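PDB 6MZO: inactive Zymogen C11 Protease from Parabacteroides distasonis, which probably cleaves peptide bonds as a clostripain-like cysteine protease of family C11 once its inactive precursor has been activated. Local coordinates for residues A162-C167 / E266-N271; T118-S123 / A168-A173; E142-A147 / K348-Y353. All coordinates share one frame; numbering follows the deposited sequence.

Contact 1 (A162-C167 / E266-N271)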
loop_
_atom_site.group_PDB
_atom_site.type_symbol
_atom_site.label_atom_id
_atom_site.label_comp_id
_atom_site.label_asym_id
_atom_site.label_seq_id
_atom_site.Cartn_x
_atom_site.Cartn_y
_atom_site.Cartn_z
ATOM N N ALA A 162 2.428 -2.480 -3.836
ATOM C CA ALA A 162 2.928 -1.248 -4.457
ATOM C C ALA A 162 4.099 -0.787 -3.592
ATOM O O ALA A 162 4.272 -1.279 -2.487
ATOM C CB ALA A 162 1.829 -0.151 -4.509
ATOM N N CYS A 163 4.896 0.092 -4.160
ATOM C CA CYS A 163 5.969 0.646 -3.340
ATOM C C CYS A 163 5.543 1.787 -2.449
ATOM O O CYS A 163 4.773 2.688 -2.828
ATOM C CB CYS A 163 7.131 1.130 -4.230
ATOM S SG CYS A 163 7.763 -0.160 -5.332
ATOM N N TYR A 164 6.175 1.790 -1.260
ATOM C CA TYR A 164 6.198 2.908 -0.319
ATOM C C TYR A 164 4.855 3.282 0.278
ATOM O O TYR A 164 4.705 4.385 0.797
ATOM C CB TYR A 164 6.823 4.139 -0.982
ATOM C CG TYR A 164 8.206 3.900 -1.521
ATOM C CD1 TYR A 164 9.238 3.429 -0.680
ATOM C CD2 TYR A 164 8.489 4.101 -2.850
ATOM C CE1 TYR A 164 10.493 3.255 -1.185
ATOM C CE2 TYR A 164 9.778 3.936 -3.377
ATOM C CZ TYR A 164 10.790 3.489 -2.534
ATOM O OH TYR A 164 12.057 3.305 -3.011
ATOM N N MET A 165 3.889 2.368 0.266
ATOM C CA MET A 165 2.570 2.812 0.680
ATOM C C MET A 165 2.368 2.787 2.140
ATOM O O MET A 165 1.433 3.384 2.655
ATOM C CB MET A 165 1.437 1.969 -0.023
ATOM C CG MET A 165 1.440 2.172 -1.530
ATOM S SD MET A 165 1.176 3.869 -2.116
ATOM C CE MET A 165 -0.636 3.982 -1.877
ATOM N N SER A 166 3.194 2.029 2.877
ATOM C CA SER A 166 3.105 2.095 4.350
ATOM C C SER A 166 3.828 3.320 4.826
ATOM O O SER A 166 5.028 3.252 5.202
ATOM C CB SER A 166 3.767 0.858 5.022
ATOM O OG SER A 166 2.911 -0.267 4.828
ATOM N N CYS A 167 3.143 4.436 4.844
ATOM C CA CYS A 167 3.645 5.668 5.419
ATOM C C CYS A 167 2.509 6.349 6.113
ATOM O O CYS A 167 1.357 6.022 5.864
ATOM C CB CYS A 167 4.208 6.594 4.369
ATOM S SG CYS A 167 2.959 7.058 3.102
ATOM N N GLU A 266 13.035 5.285 1.261
ATOM C CA GLU A 266 12.909 5.396 -0.188
ATOM C C GLU A 266 14.272 5.595 -0.842
ATOM O O GLU A 266 15.103 6.358 -0.347
ATOM C CB GLU A 266 11.974 6.550 -0.557
ATOM C CG GLU A 266 11.856 6.799 -2.051
ATOM C CD GLU A 266 12.539 8.083 -2.483
ATOM O OE1 GLU A 266 12.346 9.117 -1.808
ATOM O OE2 GLU A 266 13.269 8.058 -3.496
ATOM N N TYR A 267 14.496 4.907 -1.956
ATOM C CA TYR A 267 15.760 5.008 -2.676
ATOM C C TYR A 267 15.559 4.892 -4.184
ATOM O O TYR A 267 15.950 3.899 -4.796
ATOM C CB TYR A 267 16.740 3.938 -2.192
ATOM C CG TYR A 267 18.186 4.236 -2.522
ATOM C CD1 TYR A 267 18.897 5.194 -1.811
ATOM C CD2 TYR A 267 18.838 3.561 -3.545
ATOM C CE1 TYR A 267 20.218 5.470 -2.109
ATOM C CE2 TYR A 267 20.159 3.831 -3.850
ATOM C CZ TYR A 267 20.843 4.786 -3.129
ATOM O OH TYR A 267 22.159 5.058 -3.429
ATOM N N LEU A 268 14.949 5.914 -4.776
ATOM C CA LEU A 268 14.699 5.930 -6.212
ATOM C C LEU A 268 15.816 6.667 -6.943
ATOM O O LEU A 268 16.027 6.468 -8.139
ATOM C CB LEU A 268 13.350 6.584 -6.516
ATOM C CG LEU A 268 12.118 5.906 -5.913
ATOM C CD1 LEU A 268 10.990 6.909 -5.727
ATOM C CD2 LEU A 268 11.668 4.741 -6.779
ATOM N N THR A 269 16.528 7.518 -6.212
ATOM C CA THR A 269 17.629 8.290 -6.776
ATOM C C THR A 269 18.783 8.282 -5.772
ATOM O O THR A 269 18.589 8.012 -4.567
ATOM C CB THR A 269 17.202 9.751 -7.072
ATOM O OG1 THR A 269 16.849 10.417 -5.851
ATOM C CG2 THR A 269 16.018 9.794 -8.003
ATOM N N PRO A 270 19.982 8.525 -6.258
ATOM C CA PRO A 270 21.135 8.439 -5.372
ATOM C C PRO A 270 21.409 9.679 -4.527
ATOM O O PRO A 270 22.125 9.533 -3.565
ATOM C CB PRO A 270 22.282 8.204 -6.350
ATOM C CG PRO A 270 21.839 8.888 -7.617
ATOM C CD PRO A 270 20.377 8.534 -7.681
ATOM N N ASN A 271 20.879 10.847 -4.848
ATOM C CA ASN A 271 21.262 12.063 -4.106
ATOM C C ASN A 271 20.260 12.621 -3.088
ATOM O O ASN A 271 20.653 13.038 -1.987
ATOM C CB ASN A 271 21.571 13.154 -5.099
ATOM C CG ASN A 271 22.844 12.892 -5.800
ATOM O OD1 ASN A 271 23.886 12.844 -5.158
ATOM N ND2 ASN A 271 22.785 12.674 -7.128
#
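The phenol ring of Y164 is overlapped on one face by the aliphatic part of E266, whose CG sits 3.9 Å from the ring centroid, 27° off the normal, in a CH-pi contact shifted toward the rim. The backbone joins in: Y164 CE1 comes within 3.4 Å of E266 CA, so the ring rides along the backbone at E266 rather than on a single methylene. E266 CG stands anti to its own nitrogen (chi1 176°), which lays the chain across Y164, and the bend at chi2 then carries the carboxylate off with its plane almost perpendicular to the ring. There E266 OE2 accepts L268 N at 3.0 Å, on the anti side and somewhat out of the carboxylate plane, while OE1 takes the backbone nitrogen of A274; both oxygens thus brace their own loop, not the tyrosine.

At the far end of the ring, Y267 N donates to Y164 OH over 3.1 Å in a nearly straight bond of 170°, and E187 adds a weak bond to the same hydroxyl. L268 closes the rim: its CG lies 4.0 Å from Y164 CE2, and its CD2 meets the ring edge in plane. Altogether one tyrosine pins a coil segment by face, rim and hydroxyl.

Y164 follows C163 in the loop leaving the C-terminal end of strand 155-162. In clan CD peptidases such as clostripain, the loop at the corresponding strand end of the caspase-like fold carries the nucleophilic cysteine, so the contact probably borders the active-site region.

Contact 2 (T118-S123 / A168-A173)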
loop_
_atom_site.group_PDB
_atom_site.type_symbol
_atom_site.label_atom_id
_atom_site.label_comp_id
_atom_site.label_asym_id
_atom_site.label_seq_id
_atom_site.Cartn_x
_atom_site.Cartn_y
_atom_site.Cartn_z
ATOM N N THR A 118 6.011 4.448 -8.531
ATOM C CA THR A 118 6.476 5.369 -7.480
ATOM C C THR A 118 5.502 5.485 -6.308
ATOM O O THR A 118 5.630 6.373 -5.466
ATOM C CB THR A 118 6.717 6.793 -8.035
ATOM O OG1 THR A 118 5.469 7.357 -8.477
ATOM C CG2 THR A 118 7.725 6.745 -9.188
ATOM N N GLY A 119 4.520 4.596 -6.266
ATOM C CA GLY A 119 3.549 4.623 -5.190
ATOM C C GLY A 119 2.775 5.932 -5.136
ATOM O O GLY A 119 2.242 6.418 -6.136
ATOM N N TRP A 120 2.722 6.529 -3.957
ATOM C CA TRP A 120 1.900 7.690 -3.766
ATOM C C TRP A 120 2.555 9.043 -4.111
ATOM O O TRP A 120 1.879 10.086 -4.004
ATOM C CB TRP A 120 1.443 7.749 -2.341
ATOM C CG TRP A 120 2.551 7.762 -1.401
ATOM C CD1 TRP A 120 3.328 6.702 -1.019
ATOM C CD2 TRP A 120 2.970 8.874 -0.631
ATOM N NE1 TRP A 120 4.228 7.104 -0.074
ATOM C CE2 TRP A 120 4.013 8.436 0.197
ATOM C CE3 TRP A 120 2.560 10.224 -0.555
ATOM C CZ2 TRP A 120 4.650 9.277 1.095
ATOM C CZ3 TRP A 120 3.204 11.059 0.340
ATOM C CH2 TRP A 120 4.251 10.602 1.131
ATOM N N LEU A 121 3.847 9.020 -4.424
ATOM C CA LEU A 121 4.630 10.227 -4.644
ATOM C C LEU A 121 4.235 10.827 -5.977
ATOM O O LEU A 121 3.782 10.096 -6.847
ATOM C CB LEU A 121 6.103 9.890 -4.597
ATOM C CG LEU A 121 6.565 9.486 -3.198
ATOM C CD1 LEU A 121 7.952 8.856 -3.342
ATOM C CD2 LEU A 121 6.586 10.727 -2.294
ATOM N N PRO A 122 4.383 12.160 -6.128
ATOM C CA PRO A 122 3.866 12.852 -7.321
ATOM C C PRO A 122 4.474 12.285 -8.614
ATOM O O PRO A 122 5.565 11.721 -8.550
ATOM C CB PRO A 122 4.288 14.315 -7.085
ATOM C CG PRO A 122 5.457 14.225 -6.189
ATOM C CD PRO A 122 5.197 13.063 -5.291
ATOM N N SER A 123 3.761 12.396 -9.746
ATOM C CA SER A 123 4.287 11.958 -11.052
ATOM C C SER A 123 5.655 12.604 -11.331
ATOM O O SER A 123 6.612 11.941 -11.744
ATOM C CB SER A 123 3.299 12.302 -12.179
ATOM N N ALA A 168 2.829 7.223 7.027
ATOM C CA ALA A 168 1.802 7.855 7.818
ATOM C C ALA A 168 0.822 8.536 6.933
ATOM O O ALA A 168 -0.397 8.561 7.216
ATOM C CB ALA A 168 2.383 8.838 8.786
ATOM N N GLU A 169 1.334 9.199 5.898
ATOM C CA GLU A 169 0.464 10.008 5.084
ATOM C C GLU A 169 -0.631 9.214 4.387
ATOM O O GLU A 169 -1.788 9.689 4.288
ATOM C CB GLU A 169 1.262 10.743 4.015
ATOM C CG GLU A 169 2.335 11.755 4.545
ATOM C CD GLU A 169 3.697 11.086 4.850
ATOM O OE1 GLU A 169 3.785 9.863 4.938
ATOM O OE2 GLU A 169 4.638 11.874 5.016
ATOM N N VAL A 170 -0.243 8.055 3.891
ATOM C CA VAL A 170 -1.227 7.133 3.266
ATOM C C VAL A 170 -2.128 6.494 4.291
ATOM O O VAL A 170 -3.392 6.386 4.117
ATOM C CB VAL A 170 -0.471 6.039 2.410
ATOM C CG1 VAL A 170 -1.407 4.845 2.059
ATOM C CG2 VAL A 170 0.196 6.691 1.213
ATOM N N ALA A 171 -1.540 5.963 5.372
ATOM C CA ALA A 171 -2.426 5.326 6.365
ATOM C C ALA A 171 -3.468 6.367 6.872
ATOM O O ALA A 171 -4.682 6.031 7.134
ATOM C CB ALA A 171 -1.596 4.785 7.527
ATOM N N TYR A 172 -3.042 7.623 6.998
ATOM C CA TYR A 172 -3.964 8.629 7.493
ATOM C C TYR A 172 -5.033 8.932 6.438
ATOM O O TYR A 172 -6.260 9.035 6.754
ATOM C CB TYR A 172 -3.217 9.921 7.852
ATOM C CG TYR A 172 -4.055 10.938 8.568
ATOM C CD1 TYR A 172 -4.495 10.698 9.864
ATOM C CD2 TYR A 172 -4.295 12.178 8.013
ATOM C CE1 TYR A 172 -5.204 11.692 10.563
ATOM C CE2 TYR A 172 -5.067 13.208 8.698
ATOM C CZ TYR A 172 -5.456 12.908 9.994
ATOM O OH TYR A 172 -6.148 13.885 10.621
ATOM N N ALA A 173 -4.595 9.061 5.193
ATOM C CA ALA A 173 -5.556 9.458 4.106
ATOM C C ALA A 173 -6.650 8.414 3.926
ATOM O O ALA A 173 -7.798 8.808 3.554
ATOM C CB ALA A 173 -4.831 9.652 2.778
#
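W120 plants its indole against the first turn of helix 168-173 from a type II' beta turn, T118 to L121, within the loop that leaves strand 109-115 of the caspase-like alpha/beta fold. G119, with positive phi, occupies the second position of this turn, and the closing bond from L121 N to T118 O is weak.

The apolar contact centres on V170. V170 CG2 sits over one face of the indole, 3.9 Å from the centroid of the five-membered ring and 18° off its normal, a CH-pi contact displaced toward the CG side, where V170 CG2 and W120 CG are 3.7 Å apart. L121 CD2 lies over the opposite face, 4.0 Å above the plane, so the ring is held between a valine of the helix and a leucine of its own turn. W120 CG is placed between the backbone nitrogen and the carbonyl carbon (chi1 57°), which swings the indole out of the turn toward the helix.

One polar group, the E169 carboxylate, lies beside the far end of the ring without bonding to it: it approaches the benzo ring obliquely, E169 CD lying 3.8 Å from W120 CH2 and the two planes 35° apart. OE2 is gripped by Y347 OH and Y334 N, so residues beyond the helix fix the carboxylate beside the indole. The place of E169 in the first turn of the helix would also tend to favour a negative charge on its carboxylate.

The indole N-H points to the neighbouring loop, where W120 NE1 makes a weak hydrogen bond to Y164 O and C167 SG packs close against W120 CE2.

Contact 3 (E142-A147 / K348-Y353)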
loop_
_atom_site.group_PDB
_atom_site.type_symbol
_atom_site.label_atom_id
_atom_site.label_comp_id
_atom_site.label_asym_id
_atom_site.label_seq_id
_atom_site.Cartn_x
_atom_site.Cartn_y
_atom_site.Cartn_z
ATOM N N GLU A 142 -1.595 8.447 -6.829
ATOM C CA GLU A 142 -1.621 9.791 -6.239
ATOM C C GLU A 142 -2.592 9.839 -5.070
ATOM O O GLU A 142 -3.797 9.611 -5.215
ATOM C CB GLU A 142 -2.018 10.846 -7.281
ATOM N N ILE A 143 -2.049 10.157 -3.914
ATOM C CA ILE A 143 -2.756 9.917 -2.679
ATOM C C ILE A 143 -4.093 10.718 -2.573
ATOM O O ILE A 143 -5.151 10.124 -2.313
ATOM C CB ILE A 143 -1.754 10.172 -1.523
ATOM C CG1 ILE A 143 -2.458 10.249 -0.179
ATOM C CG2 ILE A 143 -0.866 11.400 -1.841
ATOM C CD1 ILE A 143 -1.449 10.320 1.031
ATOM N N ASN A 144 -4.108 12.032 -2.898
ATOM C CA ASN A 144 -5.385 12.736 -2.687
ATOM C C ASN A 144 -6.545 12.251 -3.586
ATOM O O ASN A 144 -7.676 12.132 -3.098
ATOM C CB ASN A 144 -5.237 14.231 -2.850
ATOM C CG ASN A 144 -4.477 14.893 -1.705
ATOM O OD1 ASN A 144 -3.933 14.243 -0.849
ATOM N ND2 ASN A 144 -4.392 16.214 -1.741
ATOM N N ASP A 145 -6.277 11.982 -4.871
ATOM C CA ASP A 145 -7.360 11.576 -5.775
ATOM C C ASP A 145 -7.820 10.183 -5.411
ATOM O O ASP A 145 -9.037 9.914 -5.372
ATOM C CB ASP A 145 -6.921 11.594 -7.228
ATOM C CG ASP A 145 -6.753 12.990 -7.747
ATOM O OD1 ASP A 145 -7.350 13.913 -7.139
ATOM O OD2 ASP A 145 -6.020 13.159 -8.748
ATOM N N LEU A 146 -6.865 9.304 -5.113
ATOM C CA LEU A 146 -7.246 7.936 -4.767
ATOM C C LEU A 146 -8.073 7.856 -3.461
ATOM O O LEU A 146 -9.065 7.118 -3.388
ATOM C CB LEU A 146 -6.014 7.023 -4.682
ATOM C CG LEU A 146 -6.255 5.511 -4.479
ATOM C CD1 LEU A 146 -7.123 4.923 -5.581
ATOM C CD2 LEU A 146 -4.951 4.783 -4.395
ATOM N N ALA A 147 -7.663 8.591 -2.435
ATOM C CA ALA A 147 -8.355 8.549 -1.170
ATOM C C ALA A 147 -9.715 9.179 -1.365
ATOM O O ALA A 147 -10.705 8.715 -0.791
ATOM C CB ALA A 147 -7.534 9.299 -0.107
ATOM N N LYS A 348 2.138 20.127 0.972
ATOM C CA LYS A 348 1.202 20.957 1.744
ATOM C C LYS A 348 -0.270 20.691 1.424
ATOM O O LYS A 348 -1.153 21.049 2.209
ATOM C CB LYS A 348 1.543 22.436 1.568
ATOM C CG LYS A 348 2.909 22.759 2.247
ATOM C CD LYS A 348 3.305 24.238 2.083
ATOM C CE LYS A 348 4.544 24.517 2.906
ATOM N NZ LYS A 348 5.192 25.813 2.537
ATOM N N ASP A 349 -0.531 19.968 0.346
ATOM C CA ASP A 349 -1.907 19.653 0.043
ATOM C C ASP A 349 -2.338 18.341 0.666
ATOM O O ASP A 349 -3.511 17.991 0.538
ATOM C CB ASP A 349 -2.121 19.584 -1.448
ATOM C CG ASP A 349 -2.001 20.948 -2.113
ATOM O OD1 ASP A 349 -2.493 21.933 -1.521
ATOM O OD2 ASP A 349 -1.393 21.009 -3.198
ATOM N N LEU A 350 -1.424 17.575 1.282
ATOM C CA LEU A 350 -1.870 16.295 1.910
ATOM C C LEU A 350 -2.623 16.493 3.232
ATOM O O LEU A 350 -2.290 17.370 4.031
ATOM C CB LEU A 350 -0.660 15.410 2.190
ATOM C CG LEU A 350 0.018 14.902 0.929
ATOM C CD1 LEU A 350 1.199 14.085 1.355
ATOM C CD2 LEU A 350 -0.950 14.056 0.146
ATOM N N GLU A 351 -3.628 15.653 3.486
ATOM C CA GLU A 351 -4.368 15.747 4.711
ATOM C C GLU A 351 -3.493 15.623 5.964
ATOM O O GLU A 351 -3.708 16.346 6.952
ATOM C CB GLU A 351 -5.435 14.637 4.736
ATOM C CG GLU A 351 -6.450 14.780 5.832
ATOM C CD GLU A 351 -7.520 13.676 5.768
ATOM O OE1 GLU A 351 -7.438 12.818 4.867
ATOM O OE2 GLU A 351 -8.489 13.717 6.574
ATOM N N TRP A 352 -2.531 14.703 5.935
ATOM C CA TRP A 352 -1.599 14.566 7.060
ATOM C C TRP A 352 -0.892 15.907 7.367
ATOM O O TRP A 352 -0.819 16.335 8.510
ATOM C CB TRP A 352 -0.569 13.455 6.777
ATOM C CG TRP A 352 0.486 13.330 7.856
ATOM C CD1 TRP A 352 1.713 13.911 7.838
ATOM C CD2 TRP A 352 0.389 12.566 9.070
ATOM N NE1 TRP A 352 2.419 13.559 9.016
ATOM C CE2 TRP A 352 1.624 12.725 9.769
ATOM C CE3 TRP A 352 -0.619 11.794 9.638
ATOM C CZ2 TRP A 352 1.863 12.139 11.022
ATOM C CZ3 TRP A 352 -0.379 11.164 10.864
ATOM C CH2 TRP A 352 0.842 11.371 11.550
ATOM N N TYR A 353 -0.342 16.566 6.369
ATOM C CA TYR A 353 0.282 17.855 6.609
ATOM C C TYR A 353 -0.663 18.886 7.241
ATOM O O TYR A 353 -0.295 19.584 8.186
ATOM C CB TYR A 353 0.837 18.412 5.302
ATOM C CG TYR A 353 1.461 19.781 5.503
ATOM C CD1 TYR A 353 2.766 19.894 6.004
ATOM C CD2 TYR A 353 0.749 20.920 5.272
ATOM C CE1 TYR A 353 3.330 21.145 6.219
ATOM C CE2 TYR A 353 1.327 22.200 5.485
ATOM C CZ TYR A 353 2.613 22.274 5.961
ATOM O OH TYR A 353 3.151 23.559 6.158
HETATM O O HOH W 1 -4.069 13.336 1.757
#
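N144 reaches from the first turn of helix 143-150 to the backbone ahead of helix 351-357 and uses both arms of its amide. N144 ND2 donates to D349 O at 3.0 Å, with a fairly straight N-H (158°). The acceptor lies close to the amide plane of N144, yet the donor stands well above the carbonyl plane of D349. N144 OD1 accepts a water at 2.8 Å; the same water accepts E351 N at 2.9 Å, and so bridges the asparagine to the first backbone amide of the helix that starts after its N-cap residue, L350. The direct bond and the bridge land on successive peptide groups, which fixes the rotation of the amide.

Against this polar pair lies an apolar one. L350 CD2 pushes between N144 and I143: it comes to 3.2 Å from N144 OD1 and 3.3 Å from I143 CG2, the latter a tighter fit than ordinary carbon packing. The leucine and isoleucine chains cross at about a right angle. I143 CG1 runs anti to the backbone nitrogen (chi1 167°) and carries CD1 on past the same methyl, 3.9 Å from L350 CD2.

In the second shell W120 rests on both I143 and L350, while V170 and A173 of helix 168-173 pack on I143. The start of helix 351-357 is anchored separately, by a salt bridge from E351 to R175 and by W352, which meets Y172 of helix 168-173 edge-to-face. Helix 168-173 therefore has neighbours in both segments, and W352 also packs against A239 and C242 of helix 235-246.

From the N terminus, the loop after strand 109-115 supplies 118-123, then 142-147 opens contact 3, and the loop after strand 155-162 gives 162-167 and leads straight into 168-173, which closes contact 2. Contact 2 thus closes the shortest loop, 44 residues lying between its segments. Contact 1 closes at 266-271 and contact 3 last, at 348-353, so contact 3 encloses contact 1, whereas contact 2 crosses both. Contact 2 touches each of the others; contacts 1 and 3 do not meet. Together they join the loops after adjacent parallel strands 109-115 and 155-162, helices 143-150 and 168-173, the coil at 266-271 and the C-terminal helix 351-357.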